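PDB 6C87: Rab GDP dissociation inhibitor alpha from Naegleria fowleri, which probably binds prenylated Rab GTPases in their GDP-bound form, slowing GDP release and keeping them soluble for retrieval from and delivery to membranes. Local coordinates for residues 31-36 with 253-258; 92-97 with 440-445; 408-413 with 432-437. All coordinates share one frame; numbering follows the deposited sequence.

Contact 1 (31-36 with 253-258); sequences LSVSGK and AVYGGT
Ser32 O accepts a hydrogen bond from Gly35 N at 3.1 Å and packs over one face of the Tyr255 ring, 3.3 Å from Tyr255 CD2. The oxygen sits toward the CD2–CE2 side of the ring and does not meet a polar hydrogen there. Farther along that same face, Val33 CA comes 4.0 Å from Tyr255 CZ, so the backbone at the end of helix 22-33 lies along the length of the ring. Val33 CG1 adds an apolar touch to Tyr255 CE1 at 4.0 Å, and at the root of the tyrosine the two CB atoms of Ser32 and Tyr255 meet.

Both segments are helix C-termini closed by Schellman motifs. Helix 22-33 connects strands 15-18 and 38-41 in a beta-alpha-beta crossover of the Rossmann-like parallel sheet, and the end of helix 243-254 meets it through Tyr255, the first residue past that helix. In the first motif Gly35, at a phi of 105°, turns the chain so that Lys36 N reaches Leu31 O at 3.0 Å. Ser34 OG donates to Leu31 O at 2.7 Å, from the face of the carbonyl plane opposite to that used by Lys36 N. In the second, Gly256 takes the positive phi, and Gly256 N bonds to Ala253 O at 2.9 Å.

With CG turned beside its own backbone N (chi1 -74°), the tyrosine ring extends along the end of the first helix, and its OH hydrogen-bonds Val447 O in the C-terminal tail. Val33 also pairs with Val447 through the backbone, while Pro446 rests on Val33 and Pro449 touches the tyrosine.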
loop_
_atom_site.group_PDB
_atom_site.type_symbol
_atom_site.label_atom_id
_atom_site.label_comp_id
_atom_site.label_asym_id
_atom_site.label_seq_id
_atom_site.Cartn_x
_atom_site.Cartn_y
_atom_site.Cartn_z
ATOM N N LEU A 31 -10.915 -14.542 -9.594
ATOM C CA LEU A 31 -10.601 -15.719 -8.786
ATOM C C LEU A 31 -9.770 -16.727 -9.572
ATOM O O LEU A 31 -8.857 -17.354 -9.023
ATOM C CB LEU A 31 -11.893 -16.364 -8.284
ATOM C CG LEU A 31 -12.723 -15.562 -7.286
ATOM C CD1 LEU A 31 -14.127 -16.122 -7.219
ATOM C CD2 LEU A 31 -12.070 -15.614 -5.913
ATOM N N SER A 32 -10.073 -16.897 -10.860
ATOM C CA SER A 32 -9.351 -17.876 -11.666
ATOM C C SER A 32 -7.906 -17.451 -11.895
ATOM O O SER A 32 -6.997 -18.284 -11.833
ATOM C CB SER A 32 -10.076 -18.106 -12.993
ATOM O OG SER A 32 -11.307 -18.780 -12.784
ATOM N N VAL A 33 -7.670 -16.170 -12.199
ATOM C CA VAL A 33 -6.297 -15.723 -12.422
ATOM C C VAL A 33 -5.499 -15.669 -11.122
ATOM O O VAL A 33 -4.262 -15.619 -11.159
ATOM C CB VAL A 33 -6.262 -14.362 -13.144
ATOM C CG1 VAL A 33 -7.112 -14.417 -14.393
ATOM C CG2 VAL A 33 -6.691 -13.234 -12.223
ATOM N N SER A 34 -6.169 -15.695 -9.971
ATOM C CA SER A 34 -5.473 -15.811 -8.695
ATOM C C SER A 34 -5.148 -17.259 -8.318
ATOM O O SER A 34 -4.535 -17.481 -7.269
ATOM C CB SER A 34 -6.289 -15.143 -7.578
ATOM O OG SER A 34 -7.468 -15.868 -7.273
ATOM N N GLY A 35 -5.552 -18.244 -9.127
ATOM C CA GLY A 35 -5.223 -19.639 -8.895
ATOM C C GLY A 35 -6.355 -20.501 -8.370
ATOM O O GLY A 35 -6.164 -21.717 -8.211
ATOM N N LYS A 36 -7.524 -19.916 -8.109
ATOM C CA LYS A 36 -8.646 -20.633 -7.519
ATOM C C LYS A 36 -9.355 -21.511 -8.549
ATOM O O LYS A 36 -9.431 -21.182 -9.737
ATOM C CB LYS A 36 -9.664 -19.651 -6.916
ATOM C CG LYS A 36 -9.125 -18.677 -5.857
ATOM C CD LYS A 36 -8.583 -19.412 -4.630
ATOM C CE LYS A 36 -8.266 -18.426 -3.509
ATOM N NZ LYS A 36 -8.380 -18.988 -2.129
ATOM N N ALA A 253 -12.080 -21.256 -19.204
ATOM C CA ALA A 253 -11.609 -22.475 -19.854
ATOM C C ALA A 253 -10.085 -22.557 -19.851
ATOM O O ALA A 253 -9.519 -23.645 -19.688
ATOM C CB ALA A 253 -12.154 -22.550 -21.280
ATOM N N VAL A 254 -9.404 -21.420 -20.049
ATOM C CA VAL A 254 -7.943 -21.397 -20.009
ATOM C C VAL A 254 -7.428 -21.896 -18.664
ATOM O O VAL A 254 -6.374 -22.544 -18.587
ATOM C CB VAL A 254 -7.426 -19.977 -20.325
ATOM C CG1 VAL A 254 -5.907 -19.900 -20.186
ATOM C CG2 VAL A 254 -7.863 -19.541 -21.722
ATOM N N TYR A 255 -8.166 -21.631 -17.587
ATOM C CA TYR A 255 -7.784 -22.080 -16.256
ATOM C C TYR A 255 -8.492 -23.377 -15.863
ATOM O O TYR A 255 -8.616 -23.680 -14.671
ATOM C CB TYR A 255 -8.035 -20.961 -15.242
ATOM C CG TYR A 255 -7.012 -19.848 -15.354
ATOM C CD1 TYR A 255 -7.165 -18.822 -16.281
ATOM C CD2 TYR A 255 -5.876 -19.841 -14.555
ATOM C CE1 TYR A 255 -6.218 -17.812 -16.399
ATOM C CE2 TYR A 255 -4.924 -18.834 -14.663
ATOM C CZ TYR A 255 -5.095 -17.824 -15.585
ATOM O OH TYR A 255 -4.143 -16.830 -15.687
ATOM N N GLY A 256 -8.940 -24.157 -16.854
ATOM C CA GLY A 256 -9.454 -25.498 -16.656
ATOM C C GLY A 256 -10.940 -25.618 -16.388
ATOM O O GLY A 256 -11.473 -26.735 -16.465
ATOM N N GLY A 257 -11.632 -24.511 -16.107
ATOM C CA GLY A 257 -13.048 -24.553 -15.808
ATOM C C GLY A 257 -13.939 -24.537 -17.043
ATOM O O GLY A 257 -13.493 -24.517 -18.192
ATOM N N THR A 258 -15.243 -24.588 -16.781
ATOM C CA THR A 258 -16.252 -24.455 -17.820
ATOM C C THR A 258 -17.403 -23.620 -17.281
ATOM O O THR A 258 -17.792 -23.768 -16.118
ATOM C CB THR A 258 -16.774 -25.823 -18.292
#

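Contact 2 (92-97 with 440-445); sequences NGKLVK and FDWNKK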
loop_
_atom_site.group_PDB
_atom_site.type_symbol
_atom_site.label_atom_id
_atom_site.label_comp_id
_atom_site.label_asym_id
_atom_site.label_seq_id
_atom_site.Cartn_x
_atom_site.Cartn_y
_atom_site.Cartn_z
ATOM N N ASN A 92 -10.317 5.251 -18.578
ATOM C CA ASN A 92 -9.254 4.681 -17.743
ATOM C C ASN A 92 -9.715 4.509 -16.301
ATOM O O ASN A 92 -8.920 4.652 -15.366
ATOM C CB ASN A 92 -7.980 5.526 -17.806
ATOM C CG ASN A 92 -7.065 5.127 -18.956
ATOM O OD1 ASN A 92 -6.723 3.955 -19.116
ATOM N ND2 ASN A 92 -6.673 6.102 -19.768
ATOM N N GLY A 93 -11.004 4.221 -16.116
ATOM C CA GLY A 93 -11.614 4.098 -14.813
ATOM C C GLY A 93 -11.387 2.738 -14.192
ATOM O O GLY A 93 -10.579 1.930 -14.652
ATOM N N LYS A 94 -12.129 2.488 -13.110
ATOM C CA LYS A 94 -11.896 1.290 -12.312
ATOM C C LYS A 94 -12.190 0.022 -13.103
ATOM O O LYS A 94 -11.397 -0.926 -13.085
ATOM C CB LYS A 94 -12.736 1.321 -11.036
ATOM C CG LYS A 94 -12.185 2.213 -9.943
ATOM C CD LYS A 94 -13.063 2.130 -8.704
ATOM C CE LYS A 94 -12.395 2.782 -7.510
ATOM N NZ LYS A 94 -13.389 3.125 -6.461
ATOM N N LEU A 95 -13.317 -0.016 -13.816
ATOM C CA LEU A 95 -13.681 -1.253 -14.498
ATOM C C LEU A 95 -12.671 -1.605 -15.580
ATOM O O LEU A 95 -12.277 -2.771 -15.715
ATOM C CB LEU A 95 -15.090 -1.157 -15.076
ATOM C CG LEU A 95 -15.483 -2.443 -15.807
ATOM C CD1 LEU A 95 -15.394 -3.619 -14.861
ATOM C CD2 LEU A 95 -16.882 -2.336 -16.374
ATOM N N VAL A 96 -12.232 -0.612 -16.351
ATOM C CA VAL A 96 -11.216 -0.864 -17.369
ATOM C C VAL A 96 -9.957 -1.442 -16.731
ATOM O O VAL A 96 -9.306 -2.333 -17.295
ATOM C CB VAL A 96 -10.921 0.430 -18.152
ATOM C CG1 VAL A 96 -9.656 0.285 -18.978
ATOM C CG2 VAL A 96 -12.102 0.791 -19.044
ATOM N N LYS A 97 -9.582 -0.938 -15.550
ATOM C CA LYS A 97 -8.391 -1.455 -14.882
ATOM C C LYS A 97 -8.608 -2.871 -14.361
ATOM O O LYS A 97 -7.713 -3.718 -14.463
ATOM C CB LYS A 97 -7.964 -0.512 -13.753
ATOM C CG LYS A 97 -7.305 0.763 -14.267
ATOM C CD LYS A 97 -6.839 1.686 -13.155
ATOM C CE LYS A 97 -6.180 2.925 -13.740
ATOM N NZ LYS A 97 -5.503 3.752 -12.709
ATOM N N PHE A 440 -8.057 -4.460 -1.792
ATOM C CA PHE A 440 -7.909 -4.799 -3.201
ATOM C C PHE A 440 -6.548 -4.347 -3.704
ATOM O O PHE A 440 -6.216 -3.161 -3.640
ATOM C CB PHE A 440 -9.027 -4.145 -4.017
ATOM C CG PHE A 440 -9.168 -4.689 -5.415
ATOM C CD1 PHE A 440 -8.558 -4.049 -6.487
ATOM C CD2 PHE A 440 -9.914 -5.828 -5.659
ATOM C CE1 PHE A 440 -8.685 -4.542 -7.784
ATOM C CE2 PHE A 440 -10.046 -6.330 -6.951
ATOM C CZ PHE A 440 -9.429 -5.686 -8.015
ATOM N N ASP A 441 -5.760 -5.297 -4.203
ATOM C CA ASP A 441 -4.428 -5.014 -4.727
ATOM C C ASP A 441 -4.558 -4.720 -6.218
ATOM O O ASP A 441 -4.767 -5.637 -7.021
ATOM C CB ASP A 441 -3.487 -6.192 -4.469
ATOM C CG ASP A 441 -2.047 -5.910 -4.891
ATOM O OD1 ASP A 441 -1.732 -4.759 -5.272
ATOM O OD2 ASP A 441 -1.217 -6.841 -4.820
ATOM N N TRP A 442 -4.426 -3.446 -6.590
ATOM C CA TRP A 442 -4.530 -3.057 -7.990
ATOM C C TRP A 442 -3.296 -3.428 -8.790
ATOM O O TRP A 442 -3.254 -3.161 -9.996
ATOM C CB TRP A 442 -4.769 -1.550 -8.117
ATOM C CG TRP A 442 -6.114 -1.116 -7.656
ATOM C CD1 TRP A 442 -6.444 -0.647 -6.418
ATOM C CD2 TRP A 442 -7.329 -1.139 -8.415
ATOM N NE1 TRP A 442 -7.787 -0.358 -6.364
ATOM C CE2 TRP A 442 -8.356 -0.657 -7.575
ATOM C CE3 TRP A 442 -7.648 -1.520 -9.723
ATOM C CZ2 TRP A 442 -9.678 -0.540 -8.001
ATOM C CZ3 TRP A 442 -8.964 -1.404 -10.146
ATOM C CH2 TRP A 442 -9.963 -0.916 -9.286
ATOM N N ASN A 443 -2.309 -4.057 -8.163
ATOM C CA ASN A 443 -1.110 -4.501 -8.853
ATOM C C ASN A 443 -0.990 -6.012 -8.883
ATOM O O ASN A 443 0.028 -6.527 -9.349
ATOM C CB ASN A 443 0.136 -3.884 -8.216
ATOM C CG ASN A 443 0.226 -2.396 -8.454
ATOM O OD1 ASN A 443 -0.090 -1.597 -7.576
ATOM N ND2 ASN A 443 0.643 -2.015 -9.657
ATOM N N LYS A 444 -1.999 -6.734 -8.401
ATOM C CA LYS A 444 -1.934 -8.186 -8.445
ATOM C C LYS A 444 -1.858 -8.639 -9.897
ATOM O O LYS A 444 -2.519 -8.079 -10.778
ATOM C CB LYS A 444 -3.149 -8.801 -7.748
ATOM N N LYS A 445 -1.025 -9.643 -10.146
ATOM C CA LYS A 445 -0.779 -10.107 -11.497
ATOM C C LYS A 445 -1.192 -11.566 -11.637
ATOM O O LYS A 445 -1.072 -12.346 -10.686
ATOM C CB LYS A 445 0.703 -9.956 -11.863
#
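Trp442 presents the rim of its six-membered ring to helix 94-102: Lys94 O lies at the edge, close to the ring plane and 3.8 Å from Trp442 CZ3, while one face of the indole is taken by Phe440. Phe440 CD1 stands 3.5 Å above the centre of that face in an edge-to-face arrangement, with Trp442 CG in the phenyl plane. Trp442 CG lies beside its own backbone N (chi1 -70°), which directs the indole toward the helix. There Lys97 CB approaches Trp442 CZ3 obliquely at 3.8 Å, and Lys94 CG touches Trp442 CH2 at 3.9 Å. Of the two lysine side chains, only the carbons nearest the backbone take part; the Lys94 chain crosses the indole at about a right angle, and that of Lys97 runs outward.

Asp441 OD1 accepts from Asn443 N at 3.0 Å, an Asx turn, within a type I beta turn from Asp441 to Lys444. Across the contact, Gly93 holds the N-cap of the helix. The loop packs on helix 422-436 through Trp442 and Phe440 at Val429, and on helix 94-102 through Trp442 at Ile98 and Phe440 at Met101, while Lys94 joins the two helices directly at Ala425 and Val426.

Contact 3 (408-413 with 432-437); sequences GVFISK and YERITG
Phe410, Arg434 and Ile435 join the outer strand of the Rossmann-like parallel sheet to the helix that follows it in sequence. Strand 409-411 and helix segment 432-436 run nearly antiparallel, their axes 9.4 Å apart, as in the strand-then-helix step of an alpha/beta fold. Phe410 points from the strand toward the helix, and Ile435 CG1 sits over the centre of its ring in a CH-pi contact, 3.8 Å from the centroid and 11° off the normal. Beside it, Arg434 CB packs against Phe410 CE2 at 3.8 Å. From there the arginine chain, kinked about its CB–CG and CG–CD bonds (chi3 57°), carries its guanidinium across to the strand beside Ile411, passing the phenylalanine in the opposite direction and tilted 40° to its ring.

This head serves the strand edge that faces away from strand 290-293, which pairs with Phe410. NE bonds Asp403 O and NH1 forms a salt bridge with Asp430, so that Asp403 and Asp430 hold the group in addition to the strand. Arg434 NH2 donates weakly to Ile411 O at 3.4 Å, and a water that accepts weakly from NH2 also bonds Val409 O and Ile411 N. A second water lies at the guanidinium edge, in its plane, accepting from Arg434 NH1 at 2.8 Å and donating to Ile411 O at 2.7 Å.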
loop_
_atom_site.group_PDB
_atom_site.type_symbol
_atom_site.label_atom_id
_atom_site.label_comp_id
_atom_site.label_asym_id
_atom_site.label_seq_id
_atom_site.Cartn_x
_atom_site.Cartn_y
_atom_site.Cartn_z
ATOM N N GLY A 408 -20.387 -17.101 4.082
ATOM C CA GLY A 408 -19.733 -17.497 2.851
ATOM C C GLY A 408 -20.513 -17.226 1.583
ATOM O O GLY A 408 -20.110 -17.704 0.517
ATOM N N VAL A 409 -21.614 -16.483 1.659
ATOM C CA VAL A 409 -22.446 -16.173 0.499
ATOM C C VAL A 409 -22.220 -14.713 0.141
ATOM O O VAL A 409 -22.680 -13.810 0.853
ATOM C CB VAL A 409 -23.932 -16.442 0.764
ATOM C CG1 VAL A 409 -24.746 -16.178 -0.493
ATOM C CG2 VAL A 409 -24.141 -17.859 1.253
ATOM N N PHE A 410 -21.526 -14.475 -0.968
ATOM C CA PHE A 410 -21.181 -13.129 -1.411
ATOM C C PHE A 410 -22.096 -12.754 -2.571
ATOM O O PHE A 410 -22.008 -13.340 -3.656
ATOM C CB PHE A 410 -19.705 -13.065 -1.794
ATOM C CG PHE A 410 -18.793 -13.466 -0.677
ATOM C CD1 PHE A 410 -18.438 -14.791 -0.497
ATOM C CD2 PHE A 410 -18.329 -12.525 0.227
ATOM C CE1 PHE A 410 -17.613 -15.170 0.553
ATOM C CE2 PHE A 410 -17.503 -12.894 1.278
ATOM C CZ PHE A 410 -17.145 -14.222 1.440
ATOM N N ILE A 411 -22.972 -11.777 -2.336
ATOM C CA ILE A 411 -24.034 -11.414 -3.270
ATOM C C ILE A 411 -23.751 -10.038 -3.856
ATOM O O ILE A 411 -23.324 -9.119 -3.145
ATOM C CB ILE A 411 -25.417 -11.445 -2.589
ATOM C CG1 ILE A 411 -25.599 -12.760 -1.827
ATOM C CG2 ILE A 411 -26.525 -11.255 -3.615
ATOM C CD1 ILE A 411 -26.893 -12.848 -1.043
ATOM N N SER A 412 -23.984 -9.903 -5.160
ATOM C CA SER A 412 -23.816 -8.628 -5.836
ATOM C C SER A 412 -25.069 -7.771 -5.689
ATOM O O SER A 412 -26.157 -8.257 -5.371
ATOM C CB SER A 412 -23.521 -8.833 -7.323
ATOM O OG SER A 412 -24.604 -9.489 -7.979
ATOM N N LYS A 413 -24.898 -6.474 -5.932
ATOM C CA LYS A 413 -26.020 -5.558 -6.011
ATOM C C LYS A 413 -26.615 -5.573 -7.411
ATOM O O LYS A 413 -25.930 -5.869 -8.394
ATOM C CB LYS A 413 -25.586 -4.140 -5.644
ATOM C CG LYS A 413 -25.153 -3.996 -4.198
ATOM C CD LYS A 413 -24.695 -2.584 -3.893
ATOM C CE LYS A 413 -24.267 -2.470 -2.444
ATOM N NZ LYS A 413 -23.735 -1.120 -2.140
ATOM N N TYR A 432 -14.789 -8.521 -3.910
ATOM C CA TYR A 432 -13.509 -9.222 -3.892
ATOM C C TYR A 432 -12.778 -8.998 -2.576
ATOM O O TYR A 432 -12.122 -9.912 -2.060
ATOM C CB TYR A 432 -12.644 -8.794 -5.081
ATOM C CG TYR A 432 -11.514 -9.756 -5.354
ATOM C CD1 TYR A 432 -11.764 -11.002 -5.916
ATOM C CD2 TYR A 432 -10.194 -9.423 -5.052
ATOM C CE1 TYR A 432 -10.733 -11.895 -6.167
ATOM C CE2 TYR A 432 -9.151 -10.311 -5.298
ATOM C CZ TYR A 432 -9.429 -11.548 -5.856
ATOM O OH TYR A 432 -8.411 -12.444 -6.105
ATOM N N GLU A 433 -12.889 -7.796 -2.009
ATOM C CA GLU A 433 -12.289 -7.549 -0.700
ATOM C C GLU A 433 -12.972 -8.379 0.382
ATOM O O GLU A 433 -12.308 -8.909 1.282
ATOM C CB GLU A 433 -12.375 -6.067 -0.358
ATOM C CG GLU A 433 -11.370 -5.202 -1.071
ATOM C CD GLU A 433 -11.581 -3.745 -0.754
ATOM O OE1 GLU A 433 -12.662 -3.428 -0.210
ATOM O OE2 GLU A 433 -10.683 -2.924 -1.045
ATOM N N ARG A 434 -14.300 -8.510 0.301
ATOM C CA ARG A 434 -15.027 -9.343 1.248
ATOM C C ARG A 434 -14.626 -10.805 1.124
ATOM O O ARG A 434 -14.576 -11.522 2.130
ATOM C CB ARG A 434 -16.532 -9.188 1.033
ATOM C CG ARG A 434 -17.105 -7.866 1.513
ATOM C CD ARG A 434 -18.177 -7.355 0.567
ATOM N NE ARG A 434 -19.243 -8.331 0.393
ATOM C CZ ARG A 434 -20.223 -8.218 -0.496
ATOM N NH1 ARG A 434 -20.281 -7.164 -1.297
ATOM N NH2 ARG A 434 -21.153 -9.162 -0.581
ATOM N N ILE A 435 -14.314 -11.259 -0.093
ATOM C CA ILE A 435 -13.928 -12.653 -0.286
ATOM C C ILE A 435 -12.545 -12.914 0.309
ATOM O O ILE A 435 -12.368 -13.821 1.128
ATOM C CB ILE A 435 -13.974 -13.013 -1.784
ATOM C CG1 ILE A 435 -15.413 -13.015 -2.293
ATOM C CG2 ILE A 435 -13.324 -14.369 -2.037
ATOM C CD1 ILE A 435 -15.519 -13.076 -3.796
ATOM N N THR A 436 -11.560 -12.088 -0.051
ATOM C CA THR A 436 -10.171 -12.332 0.327
ATOM C C THR A 436 -9.806 -11.776 1.699
ATOM O O THR A 436 -8.742 -12.123 2.224
ATOM C CB THR A 436 -9.210 -11.747 -0.721
ATOM O OG1 THR A 436 -9.323 -10.319 -0.752
ATOM C CG2 THR A 436 -9.538 -12.297 -2.107
ATOM N N GLY A 437 -10.624 -10.895 2.272
ATOM C CA GLY A 437 -10.258 -10.283 3.534
ATOM C C GLY A 437 -9.087 -9.336 3.460
ATOM O O GLY A 437 -8.559 -8.937 4.500
HETATM O O HOH W 1 -23.022 -10.905 0.762
HETATM O O HOH W 2 -22.418 -6.563 -2.992
#

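Tyr432, in the helical segment of contact 3, touches both other contacts. Its ring packs on contact 1 through Tyr432 CE1 and Leu31 CD2, 4.0 Å apart, and on contact 2 through Tyr432 CD2 and Phe440 CE2, 3.6 Å apart. Next along the helix, Glu433 OE2 probably accepts a hydrogen bond from Phe440 N at 3.1 Å, tying the loop of contact 2 back to the helix it follows. Contacts 1 and 2 do not touch, their nearest atoms being about 5 Å apart. The three centres lie about 17 to 18 Å from one another, and the end of helix 422-436 reaches contacts 1 and 2 through Tyr432 and Glu433.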